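Local coordinates for AlyGC (Glaciecola chathamensis, PDB 5GKD), which cleaves alginate as a lyase of polysaccharide lyase family 6, probably by beta-elimination at its uronate linkages, at residues 264-270 and 303-309; 335-339 and 359-364; 291-296 and 331-336; 238-242 and 300-304; 187-193 and 217-223. All blocks are in the same frame, centred on the assembly; numbering follows the deposited sequence.

Interaction 1: 264-270 and 303-309; sequences RVINRDQ and YHQVDNA. With CO3 (carbonate ion), chain J.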
# COMPACT_ATOMS: atom_id res chain seq x y z
N ARG A 264 -31.97 17.64 -4.48
CA ARG A 264 -32.32 16.77 -3.35
C ARG A 264 -32.65 17.63 -2.14
O ARG A 264 -31.81 18.41 -1.67
CB ARG A 264 -31.18 15.80 -3.01
CG ARG A 264 -31.48 14.95 -1.77
CD ARG A 264 -30.65 13.66 -1.73
NE ARG A 264 -29.21 13.93 -1.70
CZ ARG A 264 -28.35 13.37 -0.86
NH1 ARG A 264 -28.74 12.49 0.04
NH2 ARG A 264 -27.06 13.69 -0.93
N VAL A 265 -33.87 17.47 -1.64
CA VAL A 265 -34.43 18.32 -0.60
C VAL A 265 -34.41 17.56 0.72
O VAL A 265 -34.95 16.46 0.81
CB VAL A 265 -35.87 18.74 -0.95
CG1 VAL A 265 -36.40 19.68 0.12
CG2 VAL A 265 -35.89 19.40 -2.31
N ILE A 266 -33.84 18.16 1.73
CA ILE A 266 -33.78 17.67 3.09
C ILE A 266 -33.90 18.91 3.94
O ILE A 266 -33.67 19.94 3.46
CB ILE A 266 -32.45 16.96 3.43
CG1 ILE A 266 -32.07 15.96 2.35
CG2 ILE A 266 -32.53 16.33 4.80
CD1 ILE A 266 -30.63 15.56 2.35
N ASN A 267 -34.26 18.80 5.19
CA ASN A 267 -34.39 19.90 6.12
C ASN A 267 -35.59 20.85 5.95
O ASN A 267 -36.49 20.54 5.25
CB ASN A 267 -33.05 20.62 6.33
CG ASN A 267 -31.85 19.67 6.21
OD1 ASN A 267 -31.62 18.88 7.05
ND2 ASN A 267 -31.19 19.73 5.14
N ARG A 268 -35.57 21.97 6.62
CA ARG A 268 -36.68 22.89 6.64
C ARG A 268 -36.64 24.14 5.84
O ARG A 268 -35.63 24.63 5.53
CB ARG A 268 -36.97 23.32 8.07
CG ARG A 268 -36.60 22.31 9.12
CD ARG A 268 -37.39 22.47 10.41
NE ARG A 268 -37.22 23.77 11.00
CZ ARG A 268 -36.19 24.11 11.76
NH1 ARG A 268 -35.24 23.26 12.03
NH2 ARG A 268 -36.13 25.31 12.25
N ASP A 269 -37.82 24.64 5.55
CA ASP A 269 -38.04 25.88 4.86
C ASP A 269 -37.27 26.06 3.57
O ASP A 269 -36.85 27.11 3.26
CB ASP A 269 -37.76 27.06 5.81
CG ASP A 269 -38.50 26.97 7.13
OD1 ASP A 269 -39.67 26.65 7.17
OD2 ASP A 269 -37.92 27.24 8.15
N GLN A 270 -37.12 25.01 2.81
CA GLN A 270 -36.41 25.15 1.54
C GLN A 270 -37.36 25.66 0.45
O GLN A 270 -38.54 25.32 0.44
CB GLN A 270 -35.79 23.82 1.13
CG GLN A 270 -35.09 23.04 2.26
CD GLN A 270 -33.82 23.70 2.81
OE1 GLN A 270 -33.57 24.90 2.62
NE2 GLN A 270 -33.00 22.91 3.51
N TYR A 303 -30.07 13.15 9.16
CA TYR A 303 -31.05 13.61 8.20
C TYR A 303 -32.25 14.24 8.88
O TYR A 303 -32.91 13.61 9.62
CB TYR A 303 -31.49 12.46 7.27
CG TYR A 303 -30.41 11.83 6.41
CD1 TYR A 303 -30.10 12.37 5.18
CD2 TYR A 303 -29.72 10.73 6.83
CE1 TYR A 303 -29.17 11.80 4.39
CE2 TYR A 303 -28.77 10.16 6.04
CZ TYR A 303 -28.48 10.71 4.83
OH TYR A 303 -27.55 10.14 4.06
N HIS A 304 -32.51 15.51 8.63
CA HIS A 304 -33.62 16.19 9.26
C HIS A 304 -34.86 16.16 8.38
O HIS A 304 -34.78 16.37 7.20
CB HIS A 304 -33.24 17.59 9.68
CG HIS A 304 -32.10 17.64 10.62
ND1 HIS A 304 -30.82 17.36 10.24
CD2 HIS A 304 -32.04 17.93 11.94
CE1 HIS A 304 -30.02 17.47 11.26
NE2 HIS A 304 -30.73 17.80 12.31
N GLN A 305 -36.00 15.90 9.00
CA GLN A 305 -37.27 15.75 8.31
C GLN A 305 -37.55 16.95 7.41
O GLN A 305 -37.33 18.10 7.79
CB GLN A 305 -38.38 15.59 9.34
CG GLN A 305 -39.81 15.53 8.79
CD GLN A 305 -40.84 15.42 9.90
OE1 GLN A 305 -40.79 16.16 10.88
NE2 GLN A 305 -41.78 14.49 9.76
N VAL A 306 -38.03 16.68 6.20
CA VAL A 306 -38.47 17.76 5.32
C VAL A 306 -39.73 18.39 5.89
O VAL A 306 -40.74 17.71 6.14
CB VAL A 306 -38.70 17.25 3.90
CG1 VAL A 306 -39.39 18.31 3.08
CG2 VAL A 306 -37.38 16.92 3.26
N ASP A 307 -39.69 19.70 6.09
CA ASP A 307 -40.73 20.46 6.77
C ASP A 307 -40.85 21.79 6.06
O ASP A 307 -39.86 22.53 5.99
CB ASP A 307 -40.37 20.64 8.25
CG ASP A 307 -41.45 21.31 9.06
OD1 ASP A 307 -42.49 21.71 8.51
OD2 ASP A 307 -41.25 21.42 10.29
N ASN A 308 -42.03 22.08 5.51
CA ASN A 308 -42.28 23.35 4.83
C ASN A 308 -41.34 23.55 3.63
O ASN A 308 -40.78 24.62 3.42
CB ASN A 308 -42.17 24.52 5.82
CG ASN A 308 -42.67 25.83 5.24
OD1 ASN A 308 -43.56 25.85 4.40
ND2 ASN A 308 -42.09 26.93 5.68
N ALA A 309 -41.15 22.50 2.84
CA ALA A 309 -40.57 22.68 1.52
C ALA A 309 -41.58 23.32 0.58
O ALA A 309 -42.79 23.12 0.69
CB ALA A 309 -40.12 21.33 0.94
C CO3 J . -25.30 12.22 2.14
O1 CO3 J . -25.35 12.93 1.05
O2 CO3 J . -26.31 11.41 2.25
O3 CO3 J . -24.30 12.36 3.04
O HOH W 1 -37.98 22.17 3.43
O HOH W 2 -29.83 16.82 7.84
O HOH W 3 -40.34 26.79 2.10

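Interaction 2: 335-339 and 359-364; sequences APINS and DDISGI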
# COMPACT_ATOMS: atom_id res chain seq x y z
N ALA A 335 -41.54 11.21 7.57
CA ALA A 335 -41.94 11.58 6.22
C ALA A 335 -42.13 13.09 6.10
O ALA A 335 -42.27 13.79 7.11
CB ALA A 335 -43.22 10.85 5.84
N PRO A 336 -42.14 13.62 4.88
CA PRO A 336 -42.22 15.08 4.71
C PRO A 336 -43.54 15.67 5.21
O PRO A 336 -44.61 15.09 5.02
CB PRO A 336 -42.08 15.27 3.19
CG PRO A 336 -41.45 14.03 2.70
CD PRO A 336 -41.92 12.93 3.60
N ILE A 337 -43.46 16.85 5.83
CA ILE A 337 -44.65 17.51 6.37
C ILE A 337 -44.73 18.97 5.94
O ILE A 337 -43.75 19.57 5.50
CB ILE A 337 -44.73 17.41 7.91
CG1 ILE A 337 -43.43 17.89 8.56
CG2 ILE A 337 -45.04 16.00 8.33
CD1 ILE A 337 -43.51 18.07 10.09
N ASN A 338 -45.94 19.51 6.05
CA ASN A 338 -46.23 20.93 5.81
C ASN A 338 -45.64 21.46 4.51
O ASN A 338 -45.30 22.64 4.41
CB ASN A 338 -45.75 21.80 6.97
CG ASN A 338 -46.27 21.33 8.29
OD1 ASN A 338 -47.46 21.05 8.44
ND2 ASN A 338 -45.39 21.21 9.27
N SER A 339 -45.54 20.64 3.48
CA SER A 339 -44.87 21.04 2.26
C SER A 339 -45.86 21.24 1.12
O SER A 339 -47.03 20.87 1.21
CB SER A 339 -43.79 20.01 1.89
OG SER A 339 -42.79 20.01 2.88
N ASP A 359 -43.02 6.28 1.05
CA ASP A 359 -43.64 6.40 2.37
C ASP A 359 -44.89 7.25 2.18
O ASP A 359 -45.24 7.65 1.06
CB ASP A 359 -42.67 7.01 3.38
CG ASP A 359 -42.99 6.65 4.83
OD1 ASP A 359 -44.18 6.54 5.20
OD2 ASP A 359 -42.04 6.47 5.60
N ASP A 360 -45.58 7.54 3.28
CA ASP A 360 -46.70 8.46 3.24
C ASP A 360 -46.23 9.82 2.73
O ASP A 360 -45.23 10.36 3.22
CB ASP A 360 -47.32 8.59 4.62
CG ASP A 360 -48.53 9.49 4.63
OD1 ASP A 360 -49.52 9.15 3.98
OD2 ASP A 360 -48.50 10.55 5.28
N ILE A 361 -46.94 10.38 1.74
CA ILE A 361 -46.64 11.69 1.20
C ILE A 361 -47.81 12.66 1.38
O ILE A 361 -47.86 13.70 0.74
CB ILE A 361 -46.22 11.61 -0.28
CG1 ILE A 361 -47.34 11.03 -1.14
CG2 ILE A 361 -44.97 10.78 -0.43
CD1 ILE A 361 -47.10 11.15 -2.61
N SER A 362 -48.73 12.35 2.28
CA SER A 362 -49.84 13.25 2.51
C SER A 362 -49.40 14.56 3.15
O SER A 362 -50.21 15.48 3.22
CB SER A 362 -50.90 12.57 3.39
OG SER A 362 -50.52 12.56 4.75
N GLY A 363 -48.15 14.67 3.59
CA GLY A 363 -47.64 15.93 4.07
C GLY A 363 -47.11 16.85 3.00
O GLY A 363 -46.59 17.92 3.30
N ILE A 364 -47.20 16.45 1.74
CA ILE A 364 -46.93 17.31 0.60
C ILE A 364 -48.26 17.57 -0.10
O ILE A 364 -48.90 16.62 -0.59
CB ILE A 364 -45.94 16.68 -0.38
CG1 ILE A 364 -44.64 16.23 0.29
CG2 ILE A 364 -45.66 17.62 -1.53
CD1 ILE A 364 -43.72 15.50 -0.67
O HOH W 4 -45.77 12.62 4.08

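Interaction 3: 291-296 and 331-336; sequences VMNGVP and ERSAAP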
# COMPACT_ATOMS: atom_id res chain seq x y z
N VAL A 291 -37.17 14.22 -2.50
CA VAL A 291 -37.60 14.73 -1.21
C VAL A 291 -37.41 13.60 -0.21
O VAL A 291 -38.13 12.59 -0.26
CB VAL A 291 -39.04 15.24 -1.23
CG1 VAL A 291 -39.36 15.95 0.07
CG2 VAL A 291 -39.27 16.18 -2.41
N MET A 292 -36.45 13.76 0.68
CA MET A 292 -36.03 12.66 1.54
C MET A 292 -36.92 12.52 2.78
O MET A 292 -37.54 13.47 3.25
CB MET A 292 -34.59 12.85 1.99
CG MET A 292 -33.56 12.32 1.01
SD MET A 292 -31.91 12.16 1.74
CE MET A 292 -32.17 10.79 2.88
N ASN A 293 -36.96 11.29 3.29
CA ASN A 293 -37.34 11.05 4.68
C ASN A 293 -36.19 11.44 5.59
O ASN A 293 -35.03 11.34 5.21
CB ASN A 293 -37.68 9.57 4.89
CG ASN A 293 -39.17 9.33 4.97
OD1 ASN A 293 -39.95 10.05 4.38
ND2 ASN A 293 -39.58 8.34 5.76
N GLY A 294 -36.53 11.88 6.80
CA GLY A 294 -35.56 12.20 7.82
C GLY A 294 -35.66 11.26 9.02
O GLY A 294 -36.44 10.32 9.05
N VAL A 295 -34.81 11.52 10.00
CA VAL A 295 -34.76 10.75 11.24
C VAL A 295 -35.45 11.57 12.33
O VAL A 295 -35.10 12.75 12.50
CB VAL A 295 -33.31 10.43 11.65
CG1 VAL A 295 -33.28 9.55 12.91
CG2 VAL A 295 -32.52 9.80 10.53
N PRO A 296 -36.41 11.01 13.06
CA PRO A 296 -36.95 11.73 14.22
C PRO A 296 -35.84 12.05 15.21
O PRO A 296 -34.98 11.21 15.48
CB PRO A 296 -37.96 10.75 14.82
CG PRO A 296 -38.15 9.67 13.80
CD PRO A 296 -36.91 9.63 12.98
N GLU A 331 -34.69 3.71 10.32
CA GLU A 331 -34.07 4.90 10.87
C GLU A 331 -34.75 6.16 10.36
O GLU A 331 -35.20 7.00 11.15
CB GLU A 331 -32.57 4.94 10.53
CG GLU A 331 -31.84 6.13 11.12
CD GLU A 331 -30.54 6.48 10.40
OE1 GLU A 331 -30.29 5.91 9.32
OE2 GLU A 331 -29.77 7.34 10.93
N ARG A 332 -34.83 6.32 9.04
CA ARG A 332 -35.39 7.52 8.41
C ARG A 332 -36.91 7.38 8.26
O ARG A 332 -37.46 7.20 7.17
CB ARG A 332 -34.72 7.79 7.07
CG ARG A 332 -33.26 8.23 7.14
CD ARG A 332 -32.69 8.45 5.74
NE ARG A 332 -32.45 7.19 5.04
CZ ARG A 332 -31.28 6.79 4.57
NH1 ARG A 332 -30.22 7.56 4.71
NH2 ARG A 332 -31.17 5.62 3.97
N SER A 333 -37.61 7.51 9.38
CA SER A 333 -39.03 7.21 9.45
C SER A 333 -39.90 8.46 9.46
O SER A 333 -41.12 8.34 9.54
CB SER A 333 -39.33 6.37 10.69
OG SER A 333 -39.00 7.09 11.86
N ALA A 334 -39.30 9.64 9.40
CA ALA A 334 -40.03 10.90 9.46
C ALA A 334 -40.29 11.37 8.03
O ALA A 334 -39.38 11.88 7.37
CB ALA A 334 -39.25 11.94 10.26
N ALA A 335 -41.54 11.21 7.57
CA ALA A 335 -41.94 11.58 6.22
C ALA A 335 -42.13 13.09 6.10
O ALA A 335 -42.27 13.79 7.11
CB ALA A 335 -43.22 10.85 5.84
N PRO A 336 -42.14 13.62 4.88
CA PRO A 336 -42.22 15.08 4.71
C PRO A 336 -43.54 15.67 5.21
O PRO A 336 -44.61 15.09 5.02
CB PRO A 336 -42.08 15.27 3.19
CG PRO A 336 -41.45 14.03 2.70
CD PRO A 336 -41.92 12.93 3.60
O HOH W 5 -39.07 14.15 5.39

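Interaction 4: 238-242 and 300-304; sequences TLRHG and INRYH. With CO3 (carbonate ion), chain J; PO4 (phosphate ion), chain H.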
# COMPACT_ATOMS: atom_id res chain seq x y z
N THR A 238 -27.52 19.11 -3.50
CA THR A 238 -28.14 18.58 -2.30
C THR A 238 -28.23 19.66 -1.23
O THR A 238 -27.23 20.30 -0.89
CB THR A 238 -27.39 17.37 -1.76
OG1 THR A 238 -27.60 16.24 -2.63
CG2 THR A 238 -27.88 17.02 -0.36
N LEU A 239 -29.45 19.87 -0.73
CA LEU A 239 -29.72 20.66 0.46
C LEU A 239 -29.53 19.73 1.66
O LEU A 239 -30.47 19.15 2.20
CB LEU A 239 -31.12 21.25 0.40
CG LEU A 239 -31.35 22.68 -0.10
CD1 LEU A 239 -30.20 23.23 -0.92
CD2 LEU A 239 -32.69 22.86 -0.83
N ARG A 240 -28.26 19.57 2.06
CA ARG A 240 -27.83 18.48 2.93
C ARG A 240 -28.16 18.72 4.40
O ARG A 240 -28.76 17.85 5.05
CB ARG A 240 -26.33 18.26 2.77
CG ARG A 240 -25.80 17.11 3.58
CD ARG A 240 -26.34 15.77 3.07
NE ARG A 240 -26.01 14.69 3.98
CZ ARG A 240 -26.71 14.38 5.07
NH1 ARG A 240 -27.80 15.07 5.38
NH2 ARG A 240 -26.31 13.39 5.85
N HIS A 241 -27.72 19.85 4.95
CA HIS A 241 -28.01 20.26 6.31
C HIS A 241 -28.35 21.74 6.29
O HIS A 241 -27.90 22.48 5.41
CB HIS A 241 -26.84 20.06 7.30
CG HIS A 241 -26.35 18.65 7.44
ND1 HIS A 241 -27.18 17.59 7.75
CD2 HIS A 241 -25.11 18.13 7.34
CE1 HIS A 241 -26.47 16.48 7.82
NE2 HIS A 241 -25.21 16.78 7.57
N GLY A 242 -29.10 22.19 7.28
CA GLY A 242 -29.36 23.63 7.31
C GLY A 242 -30.60 24.01 6.53
O GLY A 242 -30.97 23.38 5.55
N ILE A 300 -27.13 15.97 14.45
CA ILE A 300 -26.90 17.14 13.61
C ILE A 300 -26.31 16.76 12.26
O ILE A 300 -26.46 17.52 11.29
CB ILE A 300 -26.03 18.17 14.35
CG1 ILE A 300 -26.07 19.50 13.62
CG2 ILE A 300 -24.61 17.67 14.51
CD1 ILE A 300 -25.48 20.65 14.42
N ASN A 301 -25.69 15.61 12.18
CA ASN A 301 -25.10 15.15 10.95
C ASN A 301 -25.78 14.01 10.21
O ASN A 301 -25.21 13.42 9.36
CB ASN A 301 -23.62 14.79 11.18
CG ASN A 301 -23.44 13.52 11.98
OD1 ASN A 301 -24.28 13.11 12.68
ND2 ASN A 301 -22.31 12.95 11.87
N ARG A 302 -27.02 13.73 10.57
CA ARG A 302 -27.79 12.68 9.94
C ARG A 302 -28.78 13.21 8.90
O ARG A 302 -28.38 13.65 7.87
CB ARG A 302 -28.50 11.84 10.97
CG ARG A 302 -27.89 10.49 11.25
CD ARG A 302 -27.16 9.89 10.07
NE ARG A 302 -27.78 8.70 9.55
CZ ARG A 302 -27.25 7.97 8.60
NH1 ARG A 302 -26.10 8.30 8.09
NH2 ARG A 302 -27.86 6.90 8.18
N TYR A 303 -30.07 13.15 9.16
CA TYR A 303 -31.05 13.61 8.20
C TYR A 303 -32.25 14.24 8.88
O TYR A 303 -32.91 13.61 9.62
CB TYR A 303 -31.49 12.46 7.27
CG TYR A 303 -30.41 11.83 6.41
CD1 TYR A 303 -30.10 12.37 5.18
CD2 TYR A 303 -29.72 10.73 6.83
CE1 TYR A 303 -29.17 11.80 4.39
CE2 TYR A 303 -28.77 10.16 6.04
CZ TYR A 303 -28.48 10.71 4.83
OH TYR A 303 -27.55 10.14 4.06
N HIS A 304 -32.51 15.51 8.63
CA HIS A 304 -33.62 16.19 9.26
C HIS A 304 -34.86 16.16 8.38
O HIS A 304 -34.78 16.37 7.20
CB HIS A 304 -33.24 17.59 9.68
CG HIS A 304 -32.10 17.64 10.62
ND1 HIS A 304 -30.82 17.36 10.24
CD2 HIS A 304 -32.04 17.93 11.94
CE1 HIS A 304 -30.02 17.47 11.26
NE2 HIS A 304 -30.73 17.80 12.31
C CO3 J . -25.30 12.22 2.14
O1 CO3 J . -25.35 12.93 1.05
O2 CO3 J . -26.31 11.41 2.25
O3 CO3 J . -24.30 12.36 3.04
P PO4 H . -22.32 14.24 3.52
O1 PO4 H . -22.93 15.47 2.89
O2 PO4 H . -21.13 13.90 2.71
O3 PO4 H . -23.36 13.09 3.53
O4 PO4 H . -21.80 14.68 4.87
O HOH W 2 -29.83 16.82 7.84

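Interaction 5: 187-193 and 217-223; sequences IGTSHHS and SNKSGKN. With GOL (glycerol), chain F; PO4 (phosphate ion), chain H.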
# COMPACT_ATOMS: atom_id res chain seq x y z
N ILE A 187 -21.06 24.24 1.33
CA ILE A 187 -21.27 25.50 2.05
C ILE A 187 -21.55 25.17 3.51
O ILE A 187 -22.68 24.88 3.90
CB ILE A 187 -22.38 26.34 1.43
CG1 ILE A 187 -22.15 26.47 -0.07
CG2 ILE A 187 -22.40 27.74 2.05
CD1 ILE A 187 -23.32 27.11 -0.79
N GLY A 188 -20.51 25.23 4.32
CA GLY A 188 -20.65 24.90 5.71
C GLY A 188 -20.33 23.45 5.97
O GLY A 188 -19.79 22.71 5.14
N THR A 189 -20.72 23.03 7.16
CA THR A 189 -20.36 21.75 7.72
C THR A 189 -21.45 21.40 8.72
O THR A 189 -22.19 22.28 9.17
CB THR A 189 -18.96 21.85 8.35
OG1 THR A 189 -18.08 20.88 7.77
CG2 THR A 189 -19.00 21.72 9.83
N SER A 190 -21.62 20.12 9.02
CA SER A 190 -22.74 19.73 9.86
C SER A 190 -22.69 20.44 11.22
O SER A 190 -23.73 20.88 11.73
CB SER A 190 -22.78 18.21 10.04
OG SER A 190 -21.69 17.79 10.83
N HIS A 191 -21.50 20.58 11.80
CA HIS A 191 -21.33 21.24 13.10
C HIS A 191 -21.94 22.64 13.11
O HIS A 191 -22.54 23.06 14.11
CB HIS A 191 -19.83 21.32 13.41
CG HIS A 191 -19.49 21.42 14.86
ND1 HIS A 191 -19.71 22.57 15.60
CD2 HIS A 191 -18.87 20.55 15.69
CE1 HIS A 191 -19.28 22.38 16.83
NE2 HIS A 191 -18.77 21.16 16.92
N HIS A 192 -21.83 23.37 12.00
CA HIS A 192 -22.22 24.77 11.90
C HIS A 192 -23.43 24.98 10.99
O HIS A 192 -23.67 26.11 10.55
CB HIS A 192 -21.03 25.58 11.42
CG HIS A 192 -19.83 25.41 12.28
ND1 HIS A 192 -19.82 25.79 13.61
CD2 HIS A 192 -18.62 24.86 12.04
CE1 HIS A 192 -18.65 25.50 14.14
NE2 HIS A 192 -17.90 24.93 13.21
N SER A 193 -24.19 23.93 10.72
CA SER A 193 -25.27 24.00 9.74
C SER A 193 -26.48 24.77 10.23
O SER A 193 -27.28 25.21 9.41
CB SER A 193 -25.68 22.59 9.30
OG SER A 193 -26.00 21.79 10.42
N SER A 217 -23.06 20.63 -1.89
CA SER A 217 -23.52 20.12 -0.60
C SER A 217 -23.80 21.34 0.27
O SER A 217 -22.86 21.92 0.82
CB SER A 217 -22.48 19.20 0.02
OG SER A 217 -22.93 18.59 1.23
N ASN A 218 -25.06 21.77 0.35
CA ASN A 218 -25.39 22.90 1.20
C ASN A 218 -25.55 22.43 2.64
O ASN A 218 -26.32 21.51 2.91
CB ASN A 218 -26.66 23.61 0.72
CG ASN A 218 -26.84 24.95 1.38
OD1 ASN A 218 -26.16 25.91 1.03
ND2 ASN A 218 -27.72 25.01 2.36
N LYS A 219 -24.82 23.05 3.56
CA LYS A 219 -24.75 22.62 4.96
C LYS A 219 -24.76 23.83 5.88
O LYS A 219 -23.95 23.95 6.80
CB LYS A 219 -23.50 21.77 5.22
CG LYS A 219 -23.53 20.35 4.66
CD LYS A 219 -22.28 19.56 5.10
CE LYS A 219 -22.32 18.10 4.67
NZ LYS A 219 -21.02 17.41 4.89
N SER A 220 -25.66 24.76 5.62
CA SER A 220 -25.80 25.95 6.45
C SER A 220 -27.11 26.62 6.05
O SER A 220 -27.82 26.15 5.15
CB SER A 220 -24.61 26.89 6.30
OG SER A 220 -24.31 27.10 4.94
N GLY A 221 -27.40 27.75 6.70
CA GLY A 221 -28.69 28.40 6.57
C GLY A 221 -28.70 29.58 5.62
O GLY A 221 -27.72 30.31 5.50
N LYS A 222 -29.84 29.76 4.95
CA LYS A 222 -30.20 31.00 4.26
C LYS A 222 -29.20 31.36 3.16
O LYS A 222 -28.85 32.52 2.95
CB LYS A 222 -30.37 32.15 5.25
CG LYS A 222 -31.24 31.76 6.44
CD LYS A 222 -32.34 32.77 6.70
CE LYS A 222 -32.60 32.98 8.19
NZ LYS A 222 -32.75 31.74 8.98
N ASN A 223 -28.76 30.36 2.42
CA ASN A 223 -27.93 30.59 1.26
C ASN A 223 -28.81 30.69 0.03
O ASN A 223 -29.96 30.28 0.04
CB ASN A 223 -26.90 29.48 1.12
CG ASN A 223 -26.00 29.37 2.33
OD1 ASN A 223 -25.53 30.38 2.85
ND2 ASN A 223 -25.77 28.14 2.81
C1 GOL F . -19.23 17.22 8.06
O1 GOL F . -20.29 18.01 7.55
C2 GOL F . -19.81 16.24 9.08
O2 GOL F . -21.06 15.75 8.67
C3 GOL F . -18.96 15.02 9.35
O3 GOL F . -19.89 14.07 9.82
P PO4 H . -22.32 14.24 3.52
O1 PO4 H . -22.93 15.47 2.89
O2 PO4 H . -21.13 13.90 2.71
O3 PO4 H . -23.36 13.09 3.53
O4 PO4 H . -21.80 14.68 4.87

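Interaction 1: 264-270 and 303-309
Backbone pairing joins the run Asn267 to Asp269, after strand 263-265, to His304 and Asp307, in the loop into strand 310-317. Asn267 N bonds His304 O at 3.2 Å, from above the carbonyl plane. Asp269 N bonds Asp307 O at 3.0 Å, nearly in line with the C=O. Asp307 N reaches Asn267 O only weakly. Asn308 ND2 adds a 2.9 Å bond to Asp269 OD1, on the anti side, with carboxylate and amide planes 80° apart. Such loops on successive turns belong to the right-handed parallel beta-helix of the pectate lyase-like clan. Water 1 donates to Asn267 O and Asp307 O and accepts from Gln270 N, bridging the two loops. On the buried side Val265 CG1 rests 4.2 Å from Ala309 CB. Asn267 turns its ND2 to Arg240 O, while its OD1 lies beside His304 CB. Ile266 CD1 meets the edge of the Tyr303 ring, 4.3 Å from CD1. Arg264 and Tyr303 converge on a carbonate ion. The Arg264 chain leaves with CG anti to the backbone N and bends at chi3 (61°), which brings the guanidinium edge to the ion. Arg264 NH2 lies 2.7 Å from carbonate O1, and Tyr303 OH donates to O2.

Interaction 2: 335-339 and 359-364
Gly363, Pro336 and Ile364 carry this contact between two neighbouring turns of the beta-helix, where strands 339-347 and 364-372 begin side by side. Gly363 CA lies 3.3 Å from Pro336 O, a CA-H...O contact. A CB on Gly363 would clash with Pro336 O and Ile337 CA, consistent with the close approach of the backbones. Gly363 and Ile364 belong to a type I beta turn, Ile361 to Ile364, closed by Ile364 N on Ile361 O. At the end of the turn Ile364 pairs in parallel with Ser339. Ser339 N bonds Gly363 O at 2.9 Å, nearly straight. Ile364 stands with CG1 anti to its carbonyl carbon (chi1 -54°), and this branch lies 4.0 Å from Pro336 CB and 4.2 Å from Ser339 CB. Ala335 CB touches Asp360 O at 3.3 Å. Ser339 OG turns back to Ile337 O and also takes Ala309 N. Between the segments, water 4 donates to Pro336 O and to Asp360 O and accepts from Gly363 N at 3.2 Å.

Interaction 3: 291-296 and 331-336
Chi1 of Asn293 is -103°, away from any staggered position, and swings the amide across to the backbone of Arg332 to Ala335. Asn293 ND2 bonds Arg332 O at 2.8 Å, with the oxygen in the amide plane. Asn293 OD1 lies 3.1 Å from Ala335 CA. Arg332 CG, anti to its carbonyl carbon, packs on Val295 CG2 at 3.8 Å; Arg332 CD meets Met292 CE at 3.7 Å. The backbones form one antiparallel hydrogen-bonded pair: Gly294 N to Ala334 O at 2.9 Å, Ala334 N to Gly294 O at 3.0 Å. Ser333 and Ala334 both face Gly294, a classic beta bulge, and Arg332 centres an inverse gamma turn. Water 5 donates to Met292 O and Ala334 O. With an alanine in place of Asn293, Arg332 O would probably lose its amide donor and Asp359, which ND2 also bonds, would lose a partner. Pro296 CG meets Ser333 OG at 3.3 Å. The polar end of Arg332 goes to Gly327 O and Glu631, and Glu331 forms a salt bridge with Arg302. The contact lies past the end of strand 289-292, which pairs with strands 263-265 and 322-326 of the beta-helix.

Interaction 4: 238-242 and 300-304
Arg240 and Tyr303 form the tight part, their flat groups stacked with centres 4.2 Å apart and planes at 11°. The cation-pi geometry is off-centre: Arg240 NH2 lies toward the rim of the ring. His241 NE2 sits over the opposite guanidinium face, so the group lies between the Tyr303 ring and a His241 nitrogen. Arg240 has CG anti to the backbone N (chi1 -178°) and bends at chi2 (67°). That places Arg240 NH1 and NH2 end-on to Arg302 O, each at 2.9 Å, in the guanidinium plane. One carbonyl oxygen thus fixes the rotation of the group. Arg240 NE points the other way, 3.0 Å from carbonate O3 and 3.1 Å from phosphate O3. These ions are modelled too close to coexist, so the bonds are probably alternatives. The other side is looser, with Ile300 and Asn301 exposed. Ile300 O lies over one face of the His241 ring, 3.6 Å from ND1, and Arg302 O is at its edge. Water 2 joins His241 ND1 to His304 ND1, at 2.8 and 2.7 Å. Arg240 and Tyr303, with Arg264 and Glu214, form the carbonate pocket near the bound calcium, consistent with a site for a carboxylate of the uronate substrate.

Interaction 5: 187-193 and 217-223
The amide of Asn223 touches Ile187 CG2 with ND2, at 3.5 Å, from the opposite direction. At the amide edge Asn223 ND2 bonds Ser220 OG at 2.8 Å, in the amide plane, and Asn218 OD1 at 2.9 Å, 19° out of it. With a leucine here, Ser220 OG and Asn218 OD1 would probably lose this shared donor, leaving the Asn218 amide freer to turn. Ser220 OG donates to Ile187 O at 2.9 Å. Lys219 N reaches Ile187 O at 2.8 Å from the opposite face of its plane. Ile187 N bonds Ser217 O. This bond and that of Lys219 N belong to the parallel pairing of strands 185-188 and 214-219, on neighbouring turns of the beta-helix. A CB on Gly188 would clash with Lys219 O, and its backbone angles also call for glycine. Ser193 CA makes a CA-H...O contact with Lys219 O. The extended Lys219 chain puts Lys219 NZ 2.8 Å from glycerol O1 and near a phosphate, probably an alternative to the carbonate.

Overall arrangement
The five contacts run along the N-terminal beta-helix on one side of the chain's centre, from interaction 5 through 4, 1 and 3 to 2; the centres of interactions 5 and 2 are about 24 Å apart. Interactions 1 and 4, centres about 8 Å apart, share Tyr303, His304 and the carbonate ion, whose pocket also includes Glu214. Glu214 binds calcium too, with Asn180, Glu183 and Glu212; the side chains of Arg240 and Arg264 are each about 6 Å from the metal. Interaction 5 joins interaction 4 by backbone bonds, Asn218 N to Thr238 O and His241 N to Asn218 O. Interaction 3 backs Tyr303 with Met292 and Arg332. Interaction 2 shares Ala335 and Pro336 with interaction 3.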